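Local coordinates for protein pyruvate kinase (Pseudomonas aeruginosa, PDB 6QXL) that probably catalyses the last step of glycolysis, transferring the phosphoryl group of phosphoenolpyruvate to ADP to give pyruvate and ATP, at residues A64-Q70 / L188-S194; I180-A184 / L208-G214; M202-R206 / W217-K221. All blocks are in the same frame, centred on the assembly; numbering follows the deposited sequence.

Contact 1: residues A64-Q70 / L188-S194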
ATOM      1  N   ALA A  64     -13.560 -14.798  34.517  1.00 37.21           N
ATOM      2  CA  ALA A  64     -14.333 -13.631  34.897  1.00 41.57           C
ATOM      3  C   ALA A  64     -15.804 -13.992  34.998  1.00 43.87           C
ATOM      4  O   ALA A  64     -16.244 -14.997  34.442  1.00 41.10           O
ATOM      5  CB  ALA A  64     -14.139 -12.510  33.883  1.00 46.78           C
ATOM      6  N   LEU A  65     -16.545 -13.141  35.706  1.00 39.18           N
ATOM      7  CA  LEU A  65     -17.975 -13.242  35.809  1.00 41.76           C
ATOM      8  C   LEU A  65     -18.599 -12.011  35.212  1.00 44.55           C
ATOM      9  O   LEU A  65     -18.277 -10.891  35.592  1.00 46.90           O
ATOM     10  CB  LEU A  65     -18.429 -13.384  37.262  1.00 44.93           C
ATOM     11  CG  LEU A  65     -17.928 -14.587  38.053  1.00 47.00           C
ATOM     12  CD1 LEU A  65     -18.737 -14.707  39.371  1.00 46.49           C
ATOM     13  CD2 LEU A  65     -17.995 -15.892  37.275  1.00 47.71           C
ATOM     14  N   LEU A  66     -19.511 -12.243  34.275  1.00 46.88           N
ATOM     15  CA  LEU A  66     -20.212 -11.183  33.593  1.00 49.93           C
ATOM     16  C   LEU A  66     -21.679 -11.309  33.963  1.00 51.67           C
ATOM     17  O   LEU A  66     -22.252 -12.399  33.854  1.00 49.15           O
ATOM     18  CB  LEU A  66     -20.009 -11.322  32.083  1.00 44.69           C
ATOM     19  CG  LEU A  66     -20.694 -10.273  31.215  1.00 44.85           C
ATOM     20  CD1 LEU A  66     -19.861 -10.014  29.985  1.00 48.92           C
ATOM     21  CD2 LEU A  66     -22.078 -10.694  30.795  1.00 43.97           C
ATOM     22  N   GLY A  67     -22.266 -10.185  34.375  1.00 44.59           N
ATOM     23  CA  GLY A  67     -23.671 -10.114  34.730  1.00 46.32           C
ATOM     24  C   GLY A  67     -24.408  -9.323  33.682  1.00 53.49           C
ATOM     25  O   GLY A  67     -24.058  -8.172  33.407  1.00 61.63           O
ATOM     26  N   ASP A  68     -25.437  -9.934  33.104  1.00 51.46           N
ATOM     27  CA  ASP A  68     -26.144  -9.363  31.972  1.00 48.49           C
ATOM     28  C   ASP A  68     -27.493  -8.831  32.429  1.00 43.81           C
ATOM     29  O   ASP A  68     -28.372  -9.609  32.775  1.00 45.64           O
ATOM     30  CB  ASP A  68     -26.278 -10.437  30.855  1.00 58.30           C
ATOM     31  CG  ASP A  68     -26.541  -9.850  29.478  1.00 69.34           C
ATOM     32  OD1 ASP A  68     -27.374  -8.916  29.389  1.00 71.72           O
ATOM     33  OD2 ASP A  68     -25.912 -10.290  28.479  1.00 78.41           O
ATOM     34  N   LEU A  69     -27.651  -7.524  32.416  1.00 40.37           N
ATOM     35  CA  LEU A  69     -28.913  -6.869  32.786  1.00 42.93           C
ATOM     36  C   LEU A  69     -29.986  -7.136  31.744  1.00 48.44           C
ATOM     37  O   LEU A  69     -29.729  -7.088  30.540  1.00 57.90           O
ATOM     38  CB  LEU A  69     -28.748  -5.345  32.908  1.00 42.44           C
ATOM     39  CG  LEU A  69     -27.659  -4.861  33.891  1.00 43.65           C
ATOM     40  CD1 LEU A  69     -27.486  -3.335  33.781  1.00 45.86           C
ATOM     41  CD2 LEU A  69     -27.992  -5.320  35.336  1.00 46.80           C
ATOM     42  N   GLN A  70     -31.208  -7.399  32.198  1.00 52.22           N
ATOM     43  CA  GLN A  70     -32.292  -7.708  31.264  1.00 53.00           C
ATOM     44  C   GLN A  70     -32.640  -6.545  30.373  1.00 50.71           C
ATOM     45  O   GLN A  70     -32.907  -6.708  29.197  1.00 49.26           O
ATOM     46  CB  GLN A  70     -33.513  -8.162  32.044  1.00 63.12           C
ATOM     47  CG  GLN A  70     -34.746  -8.395  31.180  1.00 61.30           C
ATOM     48  CD  GLN A  70     -35.914  -8.952  31.942  1.00 61.95           C
ATOM     49  OE1 GLN A  70     -36.060 -10.139  32.005  1.00 68.16           O
ATOM     50  NE2 GLN A  70     -36.768  -8.057  32.516  1.00 58.85           N
ATOM     51  N   LEU A 188     -18.923  -8.755  40.748  1.00 71.14           N
ATOM     52  CA  LEU A 188     -18.821  -9.194  39.370  1.00 66.58           C
ATOM     53  C   LEU A 188     -17.757  -8.387  38.633  1.00 57.75           C
ATOM     54  O   LEU A 188     -17.571  -7.198  38.889  1.00 53.65           O
ATOM     55  CB  LEU A 188     -20.173  -9.074  38.667  1.00 70.61           C
ATOM     56  CG  LEU A 188     -21.312  -9.957  39.188  1.00 62.79           C
ATOM     57  CD1 LEU A 188     -22.499  -9.858  38.260  1.00 60.40           C
ATOM     58  CD2 LEU A 188     -20.879 -11.411  39.343  1.00 58.94           C
ATOM     59  N   ASP A 189     -17.057  -9.058  37.731  1.00 51.01           N
ATOM     60  CA  ASP A 189     -15.982  -8.442  36.967  1.00 49.37           C
ATOM     61  C   ASP A 189     -16.502  -7.589  35.806  1.00 49.50           C
ATOM     62  O   ASP A 189     -15.916  -6.555  35.484  1.00 51.00           O
ATOM     63  CB  ASP A 189     -15.054  -9.529  36.479  1.00 48.53           C
ATOM     64  CG  ASP A 189     -14.576 -10.412  37.614  1.00 46.04           C
ATOM     65  OD1 ASP A 189     -13.884  -9.910  38.508  1.00 46.34           O
ATOM     66  OD2 ASP A 189     -14.949 -11.584  37.660  1.00 47.64           O
ATOM     67  N   TYR A 190     -17.600  -8.023  35.183  1.00 52.54           N
ATOM     68  CA  TYR A 190     -18.214  -7.293  34.074  1.00 49.92           C
ATOM     69  C   TYR A 190     -19.713  -7.215  34.278  1.00 46.84           C
ATOM     70  O   TYR A 190     -20.332  -8.150  34.776  1.00 45.60           O
ATOM     71  CB  TYR A 190     -17.923  -7.984  32.725  1.00 49.06           C
ATOM     72  CG  TYR A 190     -16.501  -7.866  32.261  1.00 46.86           C
ATOM     73  CD1 TYR A 190     -16.043  -6.709  31.642  1.00 45.24           C
ATOM     74  CD2 TYR A 190     -15.608  -8.906  32.445  1.00 47.07           C
ATOM     75  CE1 TYR A 190     -14.732  -6.607  31.220  1.00 43.69           C
ATOM     76  CE2 TYR A 190     -14.294  -8.807  32.020  1.00 40.65           C
ATOM     77  CZ  TYR A 190     -13.879  -7.673  31.394  1.00 40.73           C
ATOM     78  OH  TYR A 190     -12.576  -7.580  31.008  1.00 39.87           O
ATOM     79  N   VAL A 191     -20.288  -6.099  33.863  1.00 44.49           N
ATOM     80  CA  VAL A 191     -21.731  -5.914  33.827  1.00 44.53           C
ATOM     81  C   VAL A 191     -22.106  -5.433  32.434  1.00 41.65           C
ATOM     82  O   VAL A 191     -21.526  -4.480  31.927  1.00 42.68           O
ATOM     83  CB  VAL A 191     -22.184  -4.888  34.865  1.00 41.78           C
ATOM     84  CG1 VAL A 191     -23.650  -4.520  34.687  1.00 42.71           C
ATOM     85  CG2 VAL A 191     -21.967  -5.456  36.253  1.00 46.00           C
ATOM     86  N   ALA A 192     -23.097  -6.087  31.832  1.00 41.01           N
ATOM     87  CA  ALA A 192     -23.535  -5.759  30.478  1.00 40.13           C
ATOM     88  C   ALA A 192     -24.867  -5.054  30.497  1.00 38.24           C
ATOM     89  O   ALA A 192     -25.821  -5.522  31.127  1.00 45.10           O
ATOM     90  CB  ALA A 192     -23.624  -7.008  29.634  1.00 39.23           C
ATOM     91  N   VAL A 193     -24.939  -3.922  29.804  1.00 38.43           N
ATOM     92  CA  VAL A 193     -26.162  -3.143  29.686  1.00 42.11           C
ATOM     93  C   VAL A 193     -26.869  -3.515  28.388  1.00 43.51           C
ATOM     94  O   VAL A 193     -26.259  -3.500  27.330  1.00 43.66           O
ATOM     95  CB  VAL A 193     -25.839  -1.645  29.696  1.00 41.31           C
ATOM     96  CG1 VAL A 193     -27.095  -0.809  29.529  1.00 40.81           C
ATOM     97  CG2 VAL A 193     -25.136  -1.294  30.984  1.00 42.36           C
ATOM     98  N   SER A 194     -28.168  -3.820  28.486  1.00 47.12           N
ATOM     99  CA  SER A 194     -28.965  -4.165  27.309  1.00 42.98           C
ATOM    100  C   SER A 194     -29.666  -2.945  26.753  1.00 43.04           C
ATOM    101  O   SER A 194     -30.040  -2.021  27.481  1.00 48.21           O
ATOM    102  CB  SER A 194     -29.989  -5.225  27.653  1.00 45.47           C
ATOM    103  OG  SER A 194     -29.381  -6.426  28.076  1.00 39.65           O
TER
HETATM  104  O   HOH W   1     -31.839  -8.559  27.702  1.00 44.42           O

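Contact 2: residues I180-A184 / L208-G214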
ATOM      1  N   ILE A 180     -28.125  -4.246  39.350  1.00 56.84           N
ATOM      2  CA  ILE A 180     -26.852  -3.543  39.460  1.00 60.79           C
ATOM      3  C   ILE A 180     -26.298  -3.688  40.882  1.00 62.86           C
ATOM      4  O   ILE A 180     -25.112  -3.971  41.075  1.00 55.41           O
ATOM      5  CB  ILE A 180     -26.965  -2.063  39.042  1.00 61.05           C
ATOM      6  CG1 ILE A 180     -27.065  -1.979  37.509  1.00 60.57           C
ATOM      7  CG2 ILE A 180     -25.746  -1.288  39.475  1.00 64.98           C
ATOM      8  CD1 ILE A 180     -27.372  -0.604  36.937  1.00 61.08           C
ATOM      9  N   LYS A 181     -27.168  -3.510  41.864  1.00 68.41           N
ATOM     10  CA  LYS A 181     -26.789  -3.693  43.276  1.00 63.40           C
ATOM     11  C   LYS A 181     -26.375  -5.132  43.536  1.00 58.90           C
ATOM     12  O   LYS A 181     -25.382  -5.389  44.206  1.00 61.71           O
ATOM     13  CB  LYS A 181     -27.908  -3.274  44.216  1.00 61.11           C
ATOM     14  CG  LYS A 181     -28.108  -1.756  44.186  1.00 68.63           C
ATOM     15  CD  LYS A 181     -29.336  -1.266  44.917  1.00 75.97           C
ATOM     16  CE  LYS A 181     -29.582   0.192  44.561  1.00 81.35           C
ATOM     17  NZ  LYS A 181     -30.282   1.001  45.604  1.00 84.41           N
ATOM     18  N   LEU A 182     -27.123  -6.062  42.985  1.00 53.99           N
ATOM     19  CA  LEU A 182     -26.774  -7.467  43.123  1.00 58.19           C
ATOM     20  C   LEU A 182     -25.400  -7.752  42.521  1.00 60.88           C
ATOM     21  O   LEU A 182     -24.615  -8.493  43.098  1.00 62.48           O
ATOM     22  CB  LEU A 182     -27.843  -8.347  42.477  1.00 55.54           C
ATOM     23  CG  LEU A 182     -27.539  -9.831  42.436  1.00 56.16           C
ATOM     24  CD1 LEU A 182     -27.239 -10.389  43.817  1.00 53.98           C
ATOM     25  CD2 LEU A 182     -28.653 -10.618  41.806  1.00 58.37           C
ATOM     26  N   ALA A 183     -25.113  -7.159  41.367  1.00 57.61           N
ATOM     27  CA  ALA A 183     -23.832  -7.364  40.706  1.00 56.08           C
ATOM     28  C   ALA A 183     -22.689  -6.823  41.554  1.00 53.67           C
ATOM     29  O   ALA A 183     -21.680  -7.516  41.765  1.00 48.84           O
ATOM     30  CB  ALA A 183     -23.826  -6.720  39.330  1.00 55.07           C
ATOM     31  N   ALA A 184     -22.862  -5.604  42.056  1.00 52.81           N
ATOM     32  CA  ALA A 184     -21.878  -5.016  42.967  1.00 52.23           C
ATOM     33  C   ALA A 184     -21.655  -5.894  44.201  1.00 58.13           C
ATOM     34  O   ALA A 184     -20.514  -6.135  44.601  1.00 59.93           O
ATOM     35  CB  ALA A 184     -22.303  -3.609  43.375  1.00 53.18           C
ATOM     36  N   LEU A 208     -24.837   4.398  38.695  1.00 58.50           N
ATOM     37  CA  LEU A 208     -25.505   3.466  39.600  1.00 61.62           C
ATOM     38  C   LEU A 208     -24.560   2.388  40.103  1.00 61.08           C
ATOM     39  O   LEU A 208     -24.636   1.976  41.261  1.00 66.44           O
ATOM     40  CB  LEU A 208     -26.722   2.849  38.941  1.00 64.14           C
ATOM     41  CG  LEU A 208     -27.809   3.857  38.495  1.00 64.67           C
ATOM     42  CD1 LEU A 208     -28.899   3.147  37.709  1.00 63.77           C
ATOM     43  CD2 LEU A 208     -28.375   4.601  39.715  1.00 66.60           C
ATOM     44  N   LEU A 209     -23.666   1.924  39.239  1.00 64.10           N
ATOM     45  CA  LEU A 209     -22.750   0.868  39.641  1.00 62.46           C
ATOM     46  C   LEU A 209     -21.732   1.385  40.660  1.00 64.36           C
ATOM     47  O   LEU A 209     -21.435   0.695  41.647  1.00 53.07           O
ATOM     48  CB  LEU A 209     -22.064   0.241  38.435  1.00 56.26           C
ATOM     49  CG  LEU A 209     -21.164  -0.960  38.803  1.00 59.09           C
ATOM     50  CD1 LEU A 209     -22.022  -2.183  39.126  1.00 61.75           C
ATOM     51  CD2 LEU A 209     -20.125  -1.291  37.738  1.00 63.35           C
ATOM     52  N   THR A 210     -21.174   2.560  40.414  1.00 73.79           N
ATOM     53  CA  THR A 210     -20.224   3.143  41.372  1.00 78.77           C
ATOM     54  C   THR A 210     -20.923   3.493  42.689  1.00 74.42           C
ATOM     55  O   THR A 210     -20.414   3.165  43.760  1.00 73.90           O
ATOM     56  CB  THR A 210     -19.499   4.374  40.817  1.00 78.49           C
ATOM     57  OG1 THR A 210     -20.421   5.236  40.207  1.00 84.02           O
ATOM     58  CG2 THR A 210     -18.479   3.935  39.725  1.00 70.90           C
ATOM     59  N   GLU A 211     -22.101   4.106  42.603  1.00 63.75           N
ATOM     60  CA  GLU A 211     -22.942   4.367  43.799  1.00 62.87           C
ATOM     61  C   GLU A 211     -23.154   3.115  44.648  1.00 57.36           C
ATOM     62  O   GLU A 211     -23.144   3.192  45.850  1.00 63.48           O
ATOM     63  CB  GLU A 211     -24.293   4.991  43.420  1.00 65.30           C
ATOM     64  CG  GLU A 211     -24.194   6.498  43.086  1.00 72.58           C
ATOM     65  CD  GLU A 211     -25.485   7.120  42.537  1.00 83.19           C
ATOM     66  OE1 GLU A 211     -25.410   8.135  41.804  1.00 88.11           O
ATOM     67  OE2 GLU A 211     -26.572   6.551  42.751  1.00 95.36           O
ATOM     68  N   ALA A 212     -23.292   1.955  44.025  1.00 55.50           N
ATOM     69  CA  ALA A 212     -23.415   0.699  44.772  1.00 55.59           C
ATOM     70  C   ALA A 212     -22.078   0.086  45.147  1.00 60.42           C
ATOM     71  O   ALA A 212     -22.041  -1.023  45.665  1.00 61.82           O
ATOM     72  CB  ALA A 212     -24.238  -0.309  43.985  1.00 58.20           C
ATOM     73  N   GLY A 213     -20.973   0.807  44.927  1.00 70.98           N
ATOM     74  CA  GLY A 213     -19.645   0.303  45.244  1.00 68.96           C
ATOM     75  C   GLY A 213     -19.116  -0.794  44.344  1.00 68.76           C
ATOM     76  O   GLY A 213     -18.237  -1.549  44.750  1.00 66.26           O
ATOM     77  N   GLY A 214     -19.636  -0.882  43.113  1.00 67.06           N
ATOM     78  CA  GLY A 214     -19.217  -1.912  42.166  1.00 64.79           C
ATOM     79  C   GLY A 214     -17.959  -1.504  41.409  1.00 62.57           C
ATOM     80  O   GLY A 214     -17.818  -0.359  40.979  1.00 56.07           O
TER

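Contact 3: residues M202-R206 / W217-K221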
ATOM      1  N   MET A 202     -25.166   4.552  29.100  1.00 51.14           N
ATOM      2  CA  MET A 202     -24.032   3.897  29.728  1.00 49.77           C
ATOM      3  C   MET A 202     -23.479   4.687  30.911  1.00 51.12           C
ATOM      4  O   MET A 202     -23.025   4.089  31.889  1.00 44.15           O
ATOM      5  CB  MET A 202     -22.900   3.658  28.714  1.00 49.57           C
ATOM      6  CG  MET A 202     -23.203   2.664  27.598  1.00 51.24           C
ATOM      7  SD  MET A 202     -23.839   1.071  28.111  1.00 47.54           S
ATOM      8  CE  MET A 202     -22.405   0.431  28.987  1.00 46.05           C
ATOM      9  N   GLU A 203     -23.490   6.017  30.810  1.00 56.89           N
ATOM     10  CA  GLU A 203     -23.034   6.857  31.926  1.00 58.03           C
ATOM     11  C   GLU A 203     -23.952   6.699  33.139  1.00 58.52           C
ATOM     12  O   GLU A 203     -23.475   6.609  34.271  1.00 67.28           O
ATOM     13  CB  GLU A 203     -22.953   8.312  31.509  1.00 60.55           C
ATOM     14  CG  GLU A 203     -21.732   8.623  30.669  1.00 66.76           C
ATOM     15  CD  GLU A 203     -21.948   9.783  29.693  1.00 71.31           C
ATOM     16  OE1 GLU A 203     -23.009  10.442  29.688  1.00 66.13           O
ATOM     17  OE2 GLU A 203     -21.032  10.045  28.881  1.00 74.37           O
ATOM     18  N   TYR A 204     -25.261   6.640  32.887  1.00 60.25           N
ATOM     19  CA  TYR A 204     -26.224   6.396  33.945  1.00 60.11           C
ATOM     20  C   TYR A 204     -25.944   5.060  34.643  1.00 51.99           C
ATOM     21  O   TYR A 204     -25.904   4.973  35.870  1.00 55.45           O
ATOM     22  CB  TYR A 204     -27.654   6.434  33.388  1.00 63.96           C
ATOM     23  CG  TYR A 204     -28.762   6.359  34.426  1.00 76.28           C
ATOM     24  CD1 TYR A 204     -28.556   6.733  35.772  1.00 84.52           C
ATOM     25  CD2 TYR A 204     -30.054   5.991  34.051  1.00 79.96           C
ATOM     26  CE1 TYR A 204     -29.578   6.678  36.694  1.00 83.79           C
ATOM     27  CE2 TYR A 204     -31.090   5.948  34.976  1.00 76.45           C
ATOM     28  CZ  TYR A 204     -30.835   6.262  36.300  1.00 80.40           C
ATOM     29  OH  TYR A 204     -31.835   6.273  37.221  1.00 87.19           O
ATOM     30  N   ALA A 205     -25.727   4.018  33.851  1.00 50.07           N
ATOM     31  CA  ALA A 205     -25.441   2.704  34.420  1.00 52.55           C
ATOM     32  C   ALA A 205     -24.148   2.717  35.233  1.00 52.04           C
ATOM     33  O   ALA A 205     -24.069   2.073  36.280  1.00 50.69           O
ATOM     34  CB  ALA A 205     -25.390   1.661  33.342  1.00 53.11           C
ATOM     35  N   ARG A 206     -23.159   3.479  34.766  1.00 56.01           N
ATOM     36  CA  ARG A 206     -21.888   3.589  35.474  1.00 53.89           C
ATOM     37  C   ARG A 206     -22.059   4.299  36.816  1.00 53.90           C
ATOM     38  O   ARG A 206     -21.471   3.888  37.818  1.00 53.11           O
ATOM     39  CB  ARG A 206     -20.852   4.325  34.621  1.00 56.47           C
ATOM     40  CG  ARG A 206     -19.408   4.062  35.069  1.00 54.36           C
ATOM     41  CD  ARG A 206     -18.413   4.769  34.176  1.00 51.90           C
ATOM     42  NE  ARG A 206     -18.220   4.135  32.863  1.00 51.74           N
ATOM     43  CZ  ARG A 206     -17.499   3.027  32.636  1.00 56.74           C
ATOM     44  NH1 ARG A 206     -16.920   2.369  33.635  1.00 56.66           N
ATOM     45  NH2 ARG A 206     -17.360   2.555  31.413  1.00 59.90           N
ATOM     46  N   TRP A 217     -16.286  -3.596  35.158  1.00 48.59           N
ATOM     47  CA  TRP A 217     -16.230  -2.900  33.875  1.00 51.48           C
ATOM     48  C   TRP A 217     -17.548  -3.096  33.134  1.00 50.67           C
ATOM     49  O   TRP A 217     -18.202  -4.127  33.268  1.00 54.69           O
ATOM     50  CB  TRP A 217     -15.055  -3.418  33.057  1.00 52.15           C
ATOM     51  CG  TRP A 217     -13.756  -2.755  33.360  1.00 54.70           C
ATOM     52  CD1 TRP A 217     -13.453  -2.009  34.460  1.00 55.84           C
ATOM     53  CD2 TRP A 217     -12.577  -2.771  32.554  1.00 57.96           C
ATOM     54  NE1 TRP A 217     -12.161  -1.573  34.393  1.00 58.86           N
ATOM     55  CE2 TRP A 217     -11.605  -1.998  33.221  1.00 57.37           C
ATOM     56  CE3 TRP A 217     -12.240  -3.370  31.338  1.00 60.18           C
ATOM     57  CZ2 TRP A 217     -10.319  -1.805  32.715  1.00 51.97           C
ATOM     58  CZ3 TRP A 217     -10.957  -3.161  30.822  1.00 58.19           C
ATOM     59  CH2 TRP A 217     -10.012  -2.394  31.531  1.00 53.78           C
ATOM     60  N   LEU A 218     -17.917  -2.098  32.356  1.00 46.08           N
ATOM     61  CA  LEU A 218     -19.201  -2.070  31.685  1.00 45.22           C
ATOM     62  C   LEU A 218     -19.133  -2.523  30.227  1.00 45.97           C
ATOM     63  O   LEU A 218     -18.284  -2.062  29.470  1.00 49.13           O
ATOM     64  CB  LEU A 218     -19.776  -0.674  31.718  1.00 44.21           C
ATOM     65  CG  LEU A 218     -20.382  -0.241  33.032  1.00 48.61           C
ATOM     66  CD1 LEU A 218     -20.861   1.191  32.851  1.00 54.05           C
ATOM     67  CD2 LEU A 218     -21.553  -1.126  33.444  1.00 54.42           C
ATOM     68  N   VAL A 219     -20.066  -3.395  29.843  1.00 42.20           N
ATOM     69  CA  VAL A 219     -20.197  -3.857  28.477  1.00 40.23           C
ATOM     70  C   VAL A 219     -21.442  -3.277  27.845  1.00 39.15           C
ATOM     71  O   VAL A 219     -22.535  -3.505  28.336  1.00 44.34           O
ATOM     72  CB  VAL A 219     -20.286  -5.380  28.401  1.00 39.08           C
ATOM     73  CG1 VAL A 219     -20.283  -5.828  26.943  1.00 37.67           C
ATOM     74  CG2 VAL A 219     -19.137  -6.011  29.172  1.00 41.38           C
ATOM     75  N   ALA A 220     -21.276  -2.547  26.753  1.00 42.30           N
ATOM     76  CA  ALA A 220     -22.412  -2.061  25.973  1.00 44.76           C
ATOM     77  C   ALA A 220     -22.827  -3.078  24.943  1.00 43.29           C
ATOM     78  O   ALA A 220     -22.048  -3.430  24.066  1.00 37.18           O
ATOM     79  CB  ALA A 220     -22.092  -0.740  25.291  1.00 44.81           C
ATOM     80  N   LYS A 221     -24.056  -3.559  25.044  1.00 44.52           N
ATOM     81  CA  LYS A 221     -24.605  -4.465  24.047  1.00 43.53           C
ATOM     82  C   LYS A 221     -25.175  -3.666  22.896  1.00 39.09           C
ATOM     83  O   LYS A 221     -26.080  -2.882  23.085  1.00 42.25           O
ATOM     84  CB  LYS A 221     -25.658  -5.351  24.680  1.00 46.88           C
ATOM     85  CG  LYS A 221     -25.065  -6.310  25.699  1.00 46.94           C
ATOM     86  CD  LYS A 221     -26.123  -6.938  26.570  1.00 45.02           C
ATOM     87  CE  LYS A 221     -27.034  -7.873  25.785  1.00 43.85           C
ATOM     88  NZ  LYS A 221     -27.925  -8.644  26.674  1.00 41.33           N
TER

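Contact 1: residues A64-Q70 / L188-S194
With chi1 of Asp-189 at -53°, its carboxylate stands beside its own backbone N and reaches over to Leu-65, whose N-H it takes through the anti lone pair of OD2, 3.0 Å from N. At the other end, chi1 of Ser-194 (-62°) turns OG anti to its carbonyl carbon, where it donates to Leu-69 O at 2.6 Å; Lys-221 NZ also bonds to this OG. Between these two side-chain clasps, strands 64-68 and 190-193 run parallel as the third and fourth strands of the eight-stranded TIM barrel.

The backbone ladder steps from Leu-65 O, which accepts from Tyr-190 N and more weakly from Asp-189 N, to Gly-67, whose N donates to Tyr-190 O and whose O receives Ala-192 N at 2.8 Å. Leu-69 N to Ala-192 O finishes it.

Leu-66, Asp-68, Tyr-190 and Ala-192 point to one face of the sheet, where CG of Leu-66 lies 3.9 Å from CB of Tyr-190 and Ala-64 CB sits at the ring edge of Tyr-190. The phenol OH goes on to Arg-414 O. The carboxylate of Asp-68 forms salt bridges with Arg-34 and Lys-221, which probably hold it in place close to a bound malonate.

Gly-67 and Val-191 belong to the other face, which helix 174-185 packs against. Here CD1 of Leu-188 lies 3.7 Å from Gly-67 CA, while its CD2 meets Leu-65 CB. A water donates to Gln-70 O at 2.6 Å and to Ser-194 OG at 3.3 Å.

Contact 2: residues I180-A184 / L208-G214
Ile-180 leans from helix 174-185 onto the last turn of helix 199-211, and its CB forks toward two successive leucines. From CB, the CG2 methyl goes straight to the backbone of the other helix, 3.7 Å from Leu-209 CA, and also touches CD1 of the Leu-209 side chain at 3.8 Å. The other branch turns away from it: CG1 lies beside the backbone N of Ile-180 (chi1 -75°), and the chain then extends to CD1, which ends 4.0 Å from Leu-208 CB and close to Leu-208 CD1. The two side chains cross at about a right angle there, and Leu-172 from a nearby loop packs against both.

Leu-209 starts out alongside the interface, but with CG anti to its backbone N (chi1 -175°) its CD1 swings back to the CG2 methyl of Ile-180 and, more distantly, to the CB of Ala-184. Helix 174-185 precedes the fourth strand of the TIM barrel and helix 199-211 follows it; the two are neighbours in the ring of helices around the barrel, and the second of them finishes here in a Schellman motif. Gly-213, at positive phi (72°), is its C-prime residue; Gly-214 N returns to Leu-209 O and Gly-213 N to Thr-210 O.

The turn brings small groups against Ala-184. Its CB sits 3.5 Å from Ala-212 O, 3.9 Å from Ala-212 CB and 3.7 Å from Gly-214 CA, so one methyl is wedged against the helix end. Toward the solvent, the aliphatic CG of Lys-181 lies 4.1 Å from the CB of Ala-212.

Contact 3: residues M202-R206 / W217-K221
Leu-218 of strand 217-222 packs its CD1 against one turn of helix 199-211, 3.6 Å from Arg-206 CB and 3.7 Å from Met-202 O, while its CB meets the CE methyl of Met-202 at 3.9 Å. The Met-202 chain folds at chi2 (-51°) and again at chi3, which lays its thioether along the strand: SD rests 3.8 Å from Ala-220 CB, and CE turns back between Ala-220 and Leu-218. Ala-205 also faces the strand, but more distantly; both it and Met-202 touch Val-193 of the preceding strand.

The two elements run close to antiparallel, at 151°, with axes 9.8 Å apart, as expected within a beta-alpha-beta unit of the TIM barrel, where the helix returns on the outside of the sheet before strand 217-222 enters it.

The remaining contact sets a charged group over a hydrocarbon one. Arg-206 bends at chi3 (-75°), curling its chain around Leu-218, and CD1 of that leucine lies 3.8 Å above the guanidinium plane, over its centre. A salt bridge from NH2 to Asp-242 OD2 meets the charge. The same carboxylate oxygen accepts the backbone N-H of Leu-218.

How the contacts relate
Following the chain from the N terminus, residues 64-70 open contact 1, and after 117 intervening residues 188-194 closes it. Within that excursion lies helix 174-185, whose residues 180-184 open contact 2; residues 208-214 close it after contact 1 is complete, so these two cross. Contact 3 starts at 202-206, inside the span of contact 2, and closes at 217-221 beyond it, a second crossing, whereas contacts 1 and 3 stand in series. Together they join three adjacent barrel strands to two outer helices. Val-191 O to Val-219 N probably carries the sheet onward, and Leu-69 packs on Ile-180.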